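Local coordinates for protein putative transcriptional regulator (Salmonella typhimurium, PDB 1YYV) that probably binds DNA as a transcriptional regulator of the HxlR-like winged helix-turn-helix family, though its actual targets and role are not established, at residues L29-S34 against L70-Q75; L41-L44 against T48-F51; G16-F19 against S25-V28. All blocks are in the same frame, centred on the assembly; numbering follows the deposited sequence.

Following the chain from its N terminus, interaction 3 comes first. It closes a short loop by folding residues 16-19 back onto the first turn of helix 25-33. The same helix then supplies residues 29-34 to interaction 1, which closes a longer loop by meeting helix 66-76. Interaction 2 is nested inside that loop and joins the C-terminal part of helix 35-43 to strand 49-50. Interactions 1 and 2 touch through L70 on F51 and V32 on L41. Interactions 1 and 3 touch through L29 on L18. Interactions 2 and 3 lie on opposite sides of the chain's centre. All three touch the second subunit.

Interaction 1 of 3, residues L29-S34 against L70-Q75; sequences LKHVTS and LQALEQ
A72 meets the H31 ring squarely through its methyl group. A72 CB sits 3.6 Å from the centroid of the H31 ring and only 4° off the ring normal. This is a CH-pi contact over the face. The five ring atoms of H31 are almost equally far from the methyl. The torsion of H31 (chi1 -58°) sets CG anti to the carbonyl carbon and sends the ring out to helix 66-76. H31 and A72 are also where the two backbones come nearest, with 6.5 Å between H31 CA and A72 CA. The ring also makes a hydrogen bond: H31 ND1 is bonded to D76, one turn further along helix 66-76, so the imidazole is held by its face and by a nitrogen. The carboxylate may favour a protonated ring.

L73 comes next. Its CD2 methyl does the touching, 4.2 Å from H31 CB and 4.0 Å from V32 CG1. V32 and L73 are both buried, and their methyl pair is apolar. The same L73 CD2 also rests near a backbone carbonyl, 3.9 Å from H31 O. V32 touches I113 of the second subunit.

The axes of segments 29-33 and 70-75 pass 9.7 Å apart, with 125° between their directions. The contact joins the first helix of the chain to the probable recognition helix. V32 and L73 both reach helix 35-43, through L41 and I40 respectively. L73 also packs on L79 of strand 79-84.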
ATOM      1  N   LEU A  29      -3.428  -0.764   6.510  1.00 36.68           N
ATOM      2  CA  LEU A  29      -2.634  -0.347   5.349  1.00 37.13           C
ATOM      3  C   LEU A  29      -1.505  -1.341   5.021  1.00 37.62           C
ATOM      4  O   LEU A  29      -1.342  -1.705   3.890  1.00 35.92           O
ATOM      5  CB  LEU A  29      -2.118   1.077   5.538  1.00 37.08           C
ATOM      6  CG  LEU A  29      -1.029   1.495   4.568  1.00 38.01           C
ATOM      7  CD1 LEU A  29      -1.645   1.920   3.247  1.00 37.84           C
ATOM      8  CD2 LEU A  29      -0.130   2.578   5.177  1.00 39.26           C
ATOM      9  N   LYS A  30      -0.765  -1.778   6.038  1.00 39.54           N
ATOM     10  CA  LYS A  30       0.223  -2.829   5.906  1.00 42.34           C
ATOM     11  C   LYS A  30      -0.377  -4.142   5.315  1.00 42.58           C
ATOM     12  O   LYS A  30       0.163  -4.731   4.351  1.00 42.90           O
ATOM     13  CB  LYS A  30       0.880  -3.113   7.276  1.00 41.65           C
ATOM     14  CG  LYS A  30       2.008  -4.142   7.155  1.00 45.99           C
ATOM     15  CD  LYS A  30       2.698  -4.583   8.479  1.00 45.63           C
ATOM     16  CE  LYS A  30       4.169  -4.089   8.523  1.00 53.44           C
ATOM     17  NZ  LYS A  30       5.223  -4.954   9.269  1.00 52.44           N
ATOM     18  N   HIS A  31      -1.481  -4.614   5.881  1.00 41.83           N
ATOM     19  CA  HIS A  31      -2.074  -5.851   5.349  1.00 41.99           C
ATOM     20  C   HIS A  31      -2.438  -5.764   3.877  1.00 41.49           C
ATOM     21  O   HIS A  31      -2.219  -6.723   3.142  1.00 41.05           O
ATOM     22  CB  HIS A  31      -3.282  -6.313   6.175  1.00 40.88           C
ATOM     23  CG  HIS A  31      -2.949  -6.537   7.623  1.00 43.16           C
ATOM     24  ND1 HIS A  31      -3.900  -6.516   8.632  1.00 42.50           N
ATOM     25  CD2 HIS A  31      -1.760  -6.779   8.229  1.00 40.69           C
ATOM     26  CE1 HIS A  31      -3.307  -6.759   9.788  1.00 42.55           C
ATOM     27  NE2 HIS A  31      -2.011  -6.897   9.574  1.00 43.75           N
ATOM     28  N   VAL A  32      -2.978  -4.626   3.435  1.00 41.37           N
ATOM     29  CA  VAL A  32      -3.561  -4.582   2.073  1.00 41.22           C
ATOM     30  C   VAL A  32      -2.520  -4.195   1.031  1.00 42.03           C
ATOM     31  O   VAL A  32      -2.752  -4.267  -0.186  1.00 41.99           O
ATOM     32  CB  VAL A  32      -4.908  -3.733   1.984  1.00 41.10           C
ATOM     33  CG1 VAL A  32      -5.874  -4.125   3.094  1.00 37.15           C
ATOM     34  CG2 VAL A  32      -4.657  -2.200   1.999  1.00 40.44           C
ATOM     35  N   THR A  33      -1.359  -3.760   1.500  1.00 42.86           N
ATOM     36  CA  THR A  33      -0.346  -3.347   0.553  1.00 44.42           C
ATOM     37  C   THR A  33       0.987  -4.087   0.689  1.00 45.47           C
ATOM     38  O   THR A  33       1.948  -3.745  -0.023  1.00 44.91           O
ATOM     39  CB  THR A  33      -0.126  -1.830   0.587  1.00 44.75           C
ATOM     40  OG1 THR A  33       0.212  -1.442   1.911  1.00 45.34           O
ATOM     41  CG2 THR A  33      -1.364  -1.058   0.081  1.00 44.98           C
ATOM     42  N   SER A  34       1.035  -5.065   1.607  1.00 45.94           N
ATOM     43  CA  SER A  34       2.122  -6.006   1.669  1.00 48.12           C
ATOM     44  C   SER A  34       2.155  -6.675   0.325  1.00 48.48           C
ATOM     45  O   SER A  34       1.193  -6.655  -0.414  1.00 48.84           O
ATOM     46  CB  SER A  34       1.947  -7.062   2.774  1.00 47.18           C
ATOM     47  OG  SER A  34       0.913  -7.974   2.425  1.00 52.08           O
ATOM     48  N   LEU A  70      -3.541 -14.256   4.302  1.00 40.14           N
ATOM     49  CA  LEU A  70      -4.941 -14.629   4.134  1.00 38.69           C
ATOM     50  C   LEU A  70      -5.666 -14.449   5.435  1.00 39.44           C
ATOM     51  O   LEU A  70      -6.805 -13.975   5.460  1.00 40.33           O
ATOM     52  CB  LEU A  70      -5.079 -16.087   3.635  1.00 38.47           C
ATOM     53  CG  LEU A  70      -4.892 -16.271   2.121  1.00 35.08           C
ATOM     54  CD1 LEU A  70      -4.638 -17.702   1.803  1.00 31.62           C
ATOM     55  CD2 LEU A  70      -6.127 -15.730   1.359  1.00 31.19           C
ATOM     56  N   GLN A  71      -5.010 -14.840   6.518  1.00 40.17           N
ATOM     57  CA  GLN A  71      -5.563 -14.650   7.847  1.00 41.58           C
ATOM     58  C   GLN A  71      -5.752 -13.174   8.305  1.00 40.98           C
ATOM     59  O   GLN A  71      -6.789 -12.840   8.879  1.00 40.31           O
ATOM     60  CB  GLN A  71      -4.726 -15.393   8.888  1.00 41.94           C
ATOM     61  CG  GLN A  71      -5.235 -15.103  10.305  1.00 47.17           C
ATOM     62  CD  GLN A  71      -5.147 -16.301  11.181  1.00 56.35           C
ATOM     63  OE1 GLN A  71      -4.158 -16.478  11.913  1.00 58.70           O
ATOM     64  NE2 GLN A  71      -6.170 -17.177  11.101  1.00 59.25           N
ATOM     65  N   ALA A  72      -4.746 -12.327   8.086  1.00 40.70           N
ATOM     66  CA  ALA A  72      -4.859 -10.897   8.401  1.00 41.28           C
ATOM     67  C   ALA A  72      -5.980 -10.232   7.584  1.00 41.89           C
ATOM     68  O   ALA A  72      -6.724  -9.413   8.102  1.00 42.43           O
ATOM     69  CB  ALA A  72      -3.509 -10.166   8.213  1.00 40.68           C
ATOM     70  N   LEU A  73      -6.125 -10.623   6.324  1.00 42.83           N
ATOM     71  CA  LEU A  73      -7.173 -10.077   5.470  1.00 43.00           C
ATOM     72  C   LEU A  73      -8.561 -10.558   5.841  1.00 44.42           C
ATOM     73  O   LEU A  73      -9.526  -9.800   5.703  1.00 44.44           O
ATOM     74  CB  LEU A  73      -6.879 -10.349   3.986  1.00 42.06           C
ATOM     75  CG  LEU A  73      -5.642  -9.665   3.358  1.00 40.80           C
ATOM     76  CD1 LEU A  73      -5.347 -10.164   1.913  1.00 37.97           C
ATOM     77  CD2 LEU A  73      -5.794  -8.146   3.353  1.00 38.97           C
ATOM     78  N   GLU A  74      -8.673 -11.797   6.319  1.00 45.77           N
ATOM     79  CA  GLU A  74      -9.969 -12.328   6.755  1.00 47.84           C
ATOM     80  C   GLU A  74     -10.456 -11.671   8.042  1.00 48.10           C
ATOM     81  O   GLU A  74     -11.641 -11.287   8.147  1.00 47.97           O
ATOM     82  CB  GLU A  74      -9.953 -13.857   6.918  1.00 47.78           C
ATOM     83  CG  GLU A  74     -11.306 -14.406   7.429  1.00 49.83           C
ATOM     84  CD  GLU A  74     -11.313 -15.891   7.784  1.00 51.40           C
ATOM     85  OE1 GLU A  74     -10.216 -16.520   7.911  1.00 55.26           O
ATOM     86  OE2 GLU A  74     -12.447 -16.420   7.958  1.00 55.45           O
ATOM     87  N   GLN A  75      -9.556 -11.511   9.014  1.00 49.17           N
ATOM     88  CA  GLN A  75      -9.973 -10.891  10.268  1.00 51.03           C
ATOM     89  C   GLN A  75     -10.215  -9.396  10.150  1.00 50.26           C
ATOM     90  O   GLN A  75     -10.933  -8.842  10.988  1.00 50.94           O
ATOM     91  CB  GLN A  75      -9.142 -11.299  11.509  1.00 51.35           C
ATOM     92  CG  GLN A  75      -7.645 -11.159  11.395  1.00 54.22           C
ATOM     93  CD  GLN A  75      -6.881 -12.165  12.282  1.00 54.17           C
ATOM     94  OE1 GLN A  75      -7.363 -13.269  12.555  1.00 55.30           O
ATOM     95  NE2 GLN A  75      -5.660 -11.790  12.689  1.00 57.63           N
TER

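Interaction 2 of 3, residues L41-L44 against T48-F51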
ATOM      1  N   LEU A  41      -5.533  -9.640  -3.115  1.00 42.85           N
ATOM      2  CA  LEU A  41      -6.659  -8.756  -3.393  1.00 42.59           C
ATOM      3  C   LEU A  41      -6.919  -8.518  -4.872  1.00 42.93           C
ATOM      4  O   LEU A  41      -8.069  -8.293  -5.274  1.00 43.15           O
ATOM      5  CB  LEU A  41      -6.488  -7.414  -2.666  1.00 41.83           C
ATOM      6  CG  LEU A  41      -6.688  -7.467  -1.157  1.00 40.72           C
ATOM      7  CD1 LEU A  41      -6.363  -6.127  -0.562  1.00 39.09           C
ATOM      8  CD2 LEU A  41      -8.127  -7.922  -0.712  1.00 37.92           C
ATOM      9  N   VAL A  42      -5.871  -8.557  -5.690  1.00 43.56           N
ATOM     10  CA  VAL A  42      -6.039  -8.362  -7.133  1.00 44.40           C
ATOM     11  C   VAL A  42      -6.563  -9.656  -7.736  1.00 44.79           C
ATOM     12  O   VAL A  42      -7.531  -9.621  -8.508  1.00 45.33           O
ATOM     13  CB  VAL A  42      -4.727  -7.921  -7.843  1.00 45.66           C
ATOM     14  CG1 VAL A  42      -4.835  -8.126  -9.374  1.00 46.23           C
ATOM     15  CG2 VAL A  42      -4.365  -6.470  -7.507  1.00 44.42           C
ATOM     16  N   ALA A  43      -5.984 -10.794  -7.332  1.00 43.99           N
ATOM     17  CA  ALA A  43      -6.429 -12.103  -7.825  1.00 44.83           C
ATOM     18  C   ALA A  43      -7.920 -12.442  -7.549  1.00 45.23           C
ATOM     19  O   ALA A  43      -8.611 -12.929  -8.416  1.00 45.03           O
ATOM     20  CB  ALA A  43      -5.507 -13.226  -7.305  1.00 44.43           C
ATOM     21  N   LEU A  44      -8.410 -12.188  -6.340  1.00 46.01           N
ATOM     22  CA  LEU A  44      -9.801 -12.513  -6.021  1.00 46.04           C
ATOM     23  C   LEU A  44     -10.877 -11.683  -6.758  1.00 47.31           C
ATOM     24  O   LEU A  44     -12.087 -11.998  -6.679  1.00 48.06           O
ATOM     25  CB  LEU A  44     -10.007 -12.452  -4.517  1.00 44.83           C
ATOM     26  CG  LEU A  44      -9.150 -13.460  -3.768  1.00 45.08           C
ATOM     27  CD1 LEU A  44      -9.320 -13.257  -2.269  1.00 43.96           C
ATOM     28  CD2 LEU A  44      -9.471 -14.920  -4.194  1.00 41.13           C
ATOM     29  N   THR A  48     -13.736 -16.585  -6.696  1.00 50.97           N
ATOM     30  CA  THR A  48     -13.223 -17.542  -5.714  1.00 50.99           C
ATOM     31  C   THR A  48     -11.951 -18.266  -6.187  1.00 50.76           C
ATOM     32  O   THR A  48     -11.863 -18.651  -7.349  1.00 51.61           O
ATOM     33  CB  THR A  48     -14.310 -18.541  -5.336  1.00 50.68           C
ATOM     34  OG1 THR A  48     -15.452 -17.812  -4.893  1.00 51.77           O
ATOM     35  CG2 THR A  48     -13.861 -19.439  -4.202  1.00 50.64           C
ATOM     36  N   HIS A  49     -10.962 -18.374  -5.290  1.00 49.81           N
ATOM     37  CA  HIS A  49      -9.739 -19.152  -5.474  1.00 48.17           C
ATOM     38  C   HIS A  49      -9.593 -20.011  -4.258  1.00 48.16           C
ATOM     39  O   HIS A  49      -9.945 -19.573  -3.152  1.00 47.86           O
ATOM     40  CB  HIS A  49      -8.524 -18.239  -5.487  1.00 48.34           C
ATOM     41  CG  HIS A  49      -8.390 -17.428  -6.733  1.00 48.35           C
ATOM     42  ND1 HIS A  49      -9.338 -16.506  -7.129  1.00 49.07           N
ATOM     43  CD2 HIS A  49      -7.414 -17.390  -7.668  1.00 47.57           C
ATOM     44  CE1 HIS A  49      -8.961 -15.954  -8.269  1.00 48.88           C
ATOM     45  NE2 HIS A  49      -7.804 -16.485  -8.624  1.00 48.09           N
ATOM     46  N   ARG A  50      -9.073 -21.230  -4.462  1.00 48.18           N
ATOM     47  CA  ARG A  50      -8.632 -22.116  -3.389  1.00 47.47           C
ATOM     48  C   ARG A  50      -7.252 -21.659  -2.993  1.00 48.35           C
ATOM     49  O   ARG A  50      -6.573 -20.946  -3.759  1.00 48.58           O
ATOM     50  CB  ARG A  50      -8.640 -23.579  -3.853  0.51 47.99           C
ATOM     51  CG  ARG A  50      -9.942 -23.949  -4.566  0.51 46.72           C
ATOM     52  CD  ARG A  50     -10.216 -25.425  -4.649  0.51 44.66           C
ATOM     53  NE  ARG A  50      -9.708 -25.988  -5.893  0.51 43.05           N
ATOM     54  CZ  ARG A  50     -10.240 -27.015  -6.548  0.51 39.38           C
ATOM     55  NH1 ARG A  50     -11.337 -27.621  -6.111  0.51 37.80           N
ATOM     56  NH2 ARG A  50      -9.659 -27.428  -7.658  0.51 38.15           N
ATOM     57  N   PHE A  51      -6.825 -22.043  -1.786  1.00 48.37           N
ATOM     58  CA  PHE A  51      -5.464 -21.766  -1.339  1.00 48.12           C
ATOM     59  C   PHE A  51      -4.429 -22.105  -2.399  1.00 48.23           C
ATOM     60  O   PHE A  51      -3.492 -21.342  -2.591  1.00 49.36           O
ATOM     61  CB  PHE A  51      -5.159 -22.512  -0.040  1.00 47.75           C
ATOM     62  CG  PHE A  51      -3.862 -22.097   0.620  1.00 48.26           C
ATOM     63  CD1 PHE A  51      -3.863 -21.147   1.640  1.00 47.76           C
ATOM     64  CD2 PHE A  51      -2.639 -22.657   0.229  1.00 47.28           C
ATOM     65  CE1 PHE A  51      -2.681 -20.767   2.277  1.00 47.89           C
ATOM     66  CE2 PHE A  51      -1.448 -22.280   0.857  1.00 48.49           C
ATOM     67  CZ  PHE A  51      -1.470 -21.326   1.884  1.00 47.88           C
TER
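In the winged-helix fold of this HxlR-like protein, a tight turn joins helix 35-43 to strand 49-50, just ahead of the helix-turn-helix. This short strand is an outer strand of the three-stranded antiparallel sheet, beside strand 90-95. The contact brings the two ends of the turn together, and H49 is its centre. The CB of H49 points at the helix end, while T48 and R50 on either side of it point away.

L44 is the apolar partner. Its CD2 methyl lies 3.3 Å from H49 ND1 and 3.7 Å from H49 CB. The two side chains meet at a slant. L44 has CG anti to its carbonyl carbon (chi1 -62°), and from there CD2 reaches the base of the imidazole.

A43 contributes backbone and methyl. Its CB is 4.2 Å from H49 NE2, a loose touch. All three residues are buried, and L54 of helix 51-55 packs against each of them. F19 of the second subunit lies against A43.

Both ring nitrogens of H49 find polar partners outside the two segments. ND1 is hydrogen-bonded to the backbone oxygen of G47, within the turn itself. NE2 is hydrogen-bonded to the dimethylated lysine at position 57, a modification made by reductive methylation. The imidazole is therefore fixed in rotation from two sides. The backbone of H49 is also hydrogen-bonded to Y93, which ties the strand into the sheet. Between the two ring nitrogens, the carbon H49 CE1 approaches the carbonyl oxygen A43 O to 3.0 Å.

Interaction 3 of 3, residues G16-F19 against S25-V28; sequences GNLF and SREV
R26 grips the carbonyl oxygen of L18 with two nitrogens of its guanidinium. The bond from R26 NE to L18 O is 2.7 Å long, with an N-H...O angle of 153°. The bond from R26 NH2 to L18 O is 2.9 Å and more bent, at 137°. The oxygen lies almost in the guanidinium plane and is approached side-on. Seen from the carbonyl, both donors are tilted out of its plane, NE more than NH2. The R26 chain is extended from CG to NE, which carries the guanidinium from the first turn of helix 25-33 to the loop. R26 NH2 also donates to the backbone oxygen of G59 of the second subunit.

Within the loop, N17 OD1 accepts from the backbone nitrogen F19 N at 3.1 Å, forming an Asx turn. This bond curls the backbone around L18. The backbone nitrogen of L18 is hydrogen-bonded to E114 of the second subunit.

Outside these bonds the contact is packing. The CD2 methyl of L18 lies 3.4 Å from S25 OG and 3.9 Å from R26 CG. It thus rests on the first turn of the helix, against S25 and the CG of R26. L18 also packs on A110 of the second subunit. G16 passes close by, with G16 CA 5.6 Å from S25 CA.

The hydroxyl S25 OG is buried here without a polar partner in the model. The positive guanidinium would polarise the L18 carbonyl. R26 thus links the N-terminal loop, its own helix and the second subunit of the dimer.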
ATOM      1  N   GLY A  16      -9.948   6.640  10.950  1.00 37.59           N
ATOM      2  CA  GLY A  16      -8.536   6.586  11.204  1.00 35.92           C
ATOM      3  C   GLY A  16      -7.781   7.851  10.870  1.00 36.14           C
ATOM      4  O   GLY A  16      -8.234   8.739  10.086  1.00 34.48           O
ATOM      5  N   ASN A  17      -6.591   7.910  11.454  1.00 35.12           N
ATOM      6  CA  ASN A  17      -5.624   8.894  11.080  1.00 34.31           C
ATOM      7  C   ASN A  17      -4.228   8.240  10.877  1.00 34.95           C
ATOM      8  O   ASN A  17      -3.518   7.980  11.836  1.00 35.28           O
ATOM      9  CB  ASN A  17      -5.626   9.995  12.122  1.00 33.33           C
ATOM     10  CG  ASN A  17      -4.619  11.086  11.823  1.00 32.68           C
ATOM     11  OD1 ASN A  17      -4.029  11.140  10.753  1.00 31.23           O
ATOM     12  ND2 ASN A  17      -4.409  11.938  12.776  1.00 29.41           N
ATOM     13  N   LEU A  18      -3.855   7.970   9.621  1.00 34.58           N
ATOM     14  CA  LEU A  18      -2.558   7.375   9.306  1.00 33.74           C
ATOM     15  C   LEU A  18      -1.333   8.150   9.824  1.00 33.59           C
ATOM     16  O   LEU A  18      -0.271   7.548  10.023  1.00 34.52           O
ATOM     17  CB  LEU A  18      -2.447   7.132   7.807  1.00 33.04           C
ATOM     18  CG  LEU A  18      -3.351   5.987   7.376  1.00 34.19           C
ATOM     19  CD1 LEU A  18      -3.690   6.112   5.852  1.00 35.42           C
ATOM     20  CD2 LEU A  18      -2.726   4.628   7.696  1.00 29.15           C
ATOM     21  N   PHE A  19      -1.478   9.459  10.031  1.00 32.94           N
ATOM     22  CA  PHE A  19      -0.417  10.305  10.571  1.00 33.59           C
ATOM     23  C   PHE A  19      -0.234  10.090  12.095  1.00 34.11           C
ATOM     24  O   PHE A  19       0.787  10.497  12.652  1.00 34.29           O
ATOM     25  CB  PHE A  19      -0.678  11.808  10.245  1.00 33.88           C
ATOM     26  CG  PHE A  19      -0.519  12.168   8.749  1.00 34.37           C
ATOM     27  CD1 PHE A  19       0.733  12.580   8.236  1.00 32.12           C
ATOM     28  CD2 PHE A  19      -1.604  12.074   7.869  1.00 35.78           C
ATOM     29  CE1 PHE A  19       0.906  12.882   6.870  1.00 35.27           C
ATOM     30  CE2 PHE A  19      -1.457  12.382   6.493  1.00 35.87           C
ATOM     31  CZ  PHE A  19      -0.179  12.790   5.989  1.00 35.27           C
ATOM     32  N   SER A  25      -5.280   2.012  11.545  1.00 37.10           N
ATOM     33  CA  SER A  25      -5.347   2.119  10.081  1.00 36.59           C
ATOM     34  C   SER A  25      -3.996   1.789   9.445  1.00 36.36           C
ATOM     35  O   SER A  25      -3.933   1.351   8.281  1.00 35.39           O
ATOM     36  CB  SER A  25      -5.815   3.525   9.649  1.00 36.01           C
ATOM     37  OG  SER A  25      -4.991   4.525  10.235  1.00 35.76           O
ATOM     38  N   ARG A  26      -2.917   2.031  10.199  1.00 36.85           N
ATOM     39  CA  ARG A  26      -1.546   1.692   9.758  1.00 36.89           C
ATOM     40  C   ARG A  26      -1.363   0.173   9.560  1.00 37.52           C
ATOM     41  O   ARG A  26      -0.704  -0.265   8.638  1.00 37.97           O
ATOM     42  CB  ARG A  26      -0.551   2.213  10.755  1.00 36.91           C
ATOM     43  CG  ARG A  26      -0.338   3.696  10.638  1.00 35.75           C
ATOM     44  CD  ARG A  26       0.668   4.190  11.672  1.00 32.84           C
ATOM     45  NE  ARG A  26       0.917   5.617  11.464  1.00 34.25           N
ATOM     46  CZ  ARG A  26       1.933   6.287  11.994  1.00 33.93           C
ATOM     47  NH1 ARG A  26       2.808   5.665  12.772  1.00 28.74           N
ATOM     48  NH2 ARG A  26       2.065   7.584  11.757  1.00 32.58           N
ATOM     49  N   GLU A  27      -2.009  -0.605  10.402  1.00 37.52           N
ATOM     50  CA  GLU A  27      -2.004  -2.044  10.283  1.00 39.98           C
ATOM     51  C   GLU A  27      -2.821  -2.545   9.097  1.00 38.09           C
ATOM     52  O   GLU A  27      -2.356  -3.365   8.325  1.00 38.98           O
ATOM     53  CB  GLU A  27      -2.551  -2.651  11.579  1.00 40.67           C
ATOM     54  CG  GLU A  27      -1.542  -2.662  12.652  1.00 48.06           C
ATOM     55  CD  GLU A  27      -0.346  -3.520  12.258  1.00 59.77           C
ATOM     56  OE1 GLU A  27       0.813  -3.064  12.463  1.00 64.34           O
ATOM     57  OE2 GLU A  27      -0.565  -4.651  11.728  1.00 64.87           O
ATOM     58  N   VAL A  28      -4.042  -2.049   8.965  1.00 37.32           N
ATOM     59  CA  VAL A  28      -4.846  -2.292   7.761  1.00 36.48           C
ATOM     60  C   VAL A  28      -4.082  -1.907   6.505  1.00 35.98           C
ATOM     61  O   VAL A  28      -4.060  -2.646   5.554  1.00 37.48           O
ATOM     62  CB  VAL A  28      -6.175  -1.534   7.814  1.00 36.36           C
ATOM     63  CG1 VAL A  28      -7.018  -1.776   6.516  1.00 34.40           C
ATOM     64  CG2 VAL A  28      -6.918  -1.855   9.151  1.00 33.59           C
TER